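Local coordinates for protein necrotic enteritis toxin B (Clostridium perfringens, PDB 4I0N) that forms pores in target cell membranes as a toxin with an alpha-hemolysin fold, probably by assembling into oligomers as its relatives do, at residues K68-S73 / K204-D209. Numbering follows the deposited sequence.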
loop_
_atom_site.group_PDB
_atom_site.type_symbol
_atom_site.label_atom_id
_atom_site.label_comp_id
_atom_site.label_asym_id
_atom_site.label_seq_id
_atom_site.Cartn_x
_atom_site.Cartn_y
_atom_site.Cartn_z
ATOM N N LYS A 68 0.874 -9.659 13.131
ATOM C CA LYS A 68 -0.014 -9.745 14.296
ATOM C C LYS A 68 0.566 -10.742 15.286
ATOM O O LYS A 68 0.993 -11.822 14.897
ATOM C CB LYS A 68 -1.408 -10.229 13.901
ATOM C CG LYS A 68 -2.417 -10.105 15.033
ATOM C CD LYS A 68 -3.514 -11.174 14.951
ATOM C CE LYS A 68 -3.111 -12.445 15.622
ATOM N NZ LYS A 68 -4.206 -13.434 15.621
ATOM N N GLN A 69 0.574 -10.375 16.563
ATOM C CA GLN A 69 1.208 -11.212 17.596
ATOM C C GLN A 69 0.359 -11.138 18.835
ATOM O O GLN A 69 -0.172 -10.085 19.133
ATOM C CB GLN A 69 2.611 -10.680 17.943
ATOM C CG GLN A 69 3.581 -10.766 16.804
ATOM C CD GLN A 69 4.982 -10.335 17.142
ATOM O OE1 GLN A 69 5.285 -9.940 18.269
ATOM N NE2 GLN A 69 5.862 -10.414 16.156
ATOM N N ILE A 70 0.274 -12.243 19.573
ATOM C CA ILE A 70 -0.479 -12.265 20.821
ATOM C C ILE A 70 0.429 -12.756 21.936
ATOM O O ILE A 70 1.205 -13.704 21.733
ATOM C CB ILE A 70 -1.735 -13.160 20.694
ATOM C CG1 ILE A 70 -2.812 -12.436 19.870
ATOM C CG2 ILE A 70 -2.265 -13.608 22.092
ATOM C CD1 ILE A 70 -3.916 -13.357 19.378
ATOM N N PHE A 71 0.362 -12.083 23.090
ATOM C CA PHE A 71 1.086 -12.507 24.290
ATOM C C PHE A 71 0.100 -12.478 25.445
ATOM O O PHE A 71 -0.969 -11.847 25.355
ATOM C CB PHE A 71 2.273 -11.585 24.605
ATOM C CG PHE A 71 3.183 -11.332 23.432
ATOM C CD1 PHE A 71 4.362 -12.042 23.286
ATOM C CD2 PHE A 71 2.850 -10.377 22.470
ATOM C CE1 PHE A 71 5.216 -11.800 22.184
ATOM C CE2 PHE A 71 3.687 -10.135 21.378
ATOM C CZ PHE A 71 4.870 -10.850 21.238
ATOM N N GLY A 72 0.429 -13.165 26.527
ATOM C CA GLY A 72 -0.417 -13.039 27.695
ATOM C C GLY A 72 -0.382 -14.206 28.649
ATOM O O GLY A 72 0.425 -15.144 28.516
ATOM N N SER A 73 -1.286 -14.131 29.612
ATOM C CA SER A 73 -1.281 -14.978 30.787
ATOM C C SER A 73 -2.717 -15.015 31.281
ATOM O O SER A 73 -3.630 -14.542 30.582
ATOM C CB SER A 73 -0.387 -14.345 31.850
ATOM O OG SER A 73 -0.823 -13.018 32.085
ATOM N N LYS A 204 -5.845 -16.114 25.411
ATOM C CA LYS A 204 -6.863 -16.862 24.700
ATOM C C LYS A 204 -8.128 -16.039 24.478
ATOM O O LYS A 204 -9.158 -16.593 24.068
ATOM C CB LYS A 204 -7.221 -18.146 25.462
ATOM C CG LYS A 204 -6.087 -19.162 25.559
ATOM C CD LYS A 204 -5.486 -19.408 24.184
ATOM N N ASN A 205 -8.051 -14.729 24.736
ATOM C CA ASN A 205 -9.262 -13.899 24.740
ATOM C C ASN A 205 -9.336 -12.837 23.647
ATOM O O ASN A 205 -10.060 -11.853 23.785
ATOM C CB ASN A 205 -9.520 -13.247 26.104
ATOM C CG ASN A 205 -10.984 -12.813 26.258
ATOM O OD1 ASN A 205 -11.872 -13.451 25.690
ATOM N ND2 ASN A 205 -11.235 -11.731 26.997
ATOM N N PHE A 206 -8.594 -13.061 22.566
ATOM C CA PHE A 206 -8.626 -12.178 21.420
ATOM C C PHE A 206 -9.383 -12.827 20.270
ATOM O O PHE A 206 -9.421 -14.063 20.155
ATOM C CB PHE A 206 -7.196 -11.831 20.997
ATOM C CG PHE A 206 -6.450 -11.017 22.018
ATOM C CD1 PHE A 206 -6.794 -9.685 22.249
ATOM C CD2 PHE A 206 -5.388 -11.576 22.732
ATOM C CE1 PHE A 206 -6.106 -8.918 23.191
ATOM C CE2 PHE A 206 -4.699 -10.823 23.691
ATOM C CZ PHE A 206 -5.050 -9.497 23.919
ATOM N N THR A 207 -10.000 -11.987 19.438
ATOM C CA THR A 207 -10.685 -12.427 18.214
ATOM C C THR A 207 -9.846 -13.462 17.441
ATOM O O THR A 207 -8.668 -13.229 17.175
ATOM C CB THR A 207 -10.970 -11.196 17.308
ATOM O OG1 THR A 207 -11.650 -10.206 18.076
ATOM C CG2 THR A 207 -11.824 -11.561 16.095
ATOM N N ASP A 208 -10.454 -14.598 17.089
ATOM C CA ASP A 208 -9.808 -15.613 16.237
ATOM C C ASP A 208 -9.416 -15.040 14.879
ATOM O O ASP A 208 -10.116 -14.164 14.364
ATOM C CB ASP A 208 -10.756 -16.799 16.010
ATOM C CG ASP A 208 -11.055 -17.564 17.284
ATOM O OD1 ASP A 208 -10.203 -17.549 18.200
ATOM O OD2 ASP A 208 -12.147 -18.190 17.370
ATOM N N ASP A 209 -8.325 -15.544 14.301
ATOM C CA ASP A 209 -7.857 -15.107 12.972
ATOM C C ASP A 209 -8.927 -15.117 11.899
ATOM O O ASP A 209 -9.012 -14.185 11.116
ATOM C CB ASP A 209 -6.698 -15.954 12.454
ATOM C CG ASP A 209 -5.352 -15.542 13.013
ATOM O OD1 ASP A 209 -5.066 -14.337 13.189
ATOM O OD2 ASP A 209 -4.561 -16.460 13.258
HETATM O O HOH W 1 -6.239 -11.936 17.360
#
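Lys68 and Asp209 form the polar half of this contact, a salt bridge in which Lys68 NZ donates a hydrogen bond to Asp209 OD1 at 2.7 Å. The ammonium group comes from above the carboxylate plane, 45° out of it, and sits well to one side, 3.9 Å from Asp209 OD2. The lysine chain starts with CG anti to the backbone N (chi1 -170°) and bends at chi3, which carries NZ across to the aspartate. A water bridges the same group to the other segment: it accepts from Lys68 NZ at 3.1 Å and donates to Thr207 O at 2.8 Å. One ammonium group thus ties together a side chain and, through the water, a main-chain carbonyl.

The apolar half pairs Ile70 with Phe206, whose side chains lie alongside one another and run opposite ways. Ile70 CG2 approaches the ring obliquely, 3.8 Å from Phe206 CD2, and Ile70 CD1 reaches the benzylic carbon, 4.0 Å from Phe206 CB. Phe71 O lies at the ring edge, close to its plane, 4.2 Å from Phe206 CE2. Met79 of strand 76-92 touches both Ile70 and Phe206, while Leu252 of strand 236-255 packs on the phenylalanine.

The contact joins the short strand 69-72, paired antiparallel with strand 76-92, to the irregular loop preceding helix 214-217, a position consistent with the rim domain of the alpha-hemolysin fold. A magnesium ion about 4 Å from the Asp209 side chain is too far for direct coordination but would add positive charge beside the carboxylate and, with Lys68, might stabilise its anionic form.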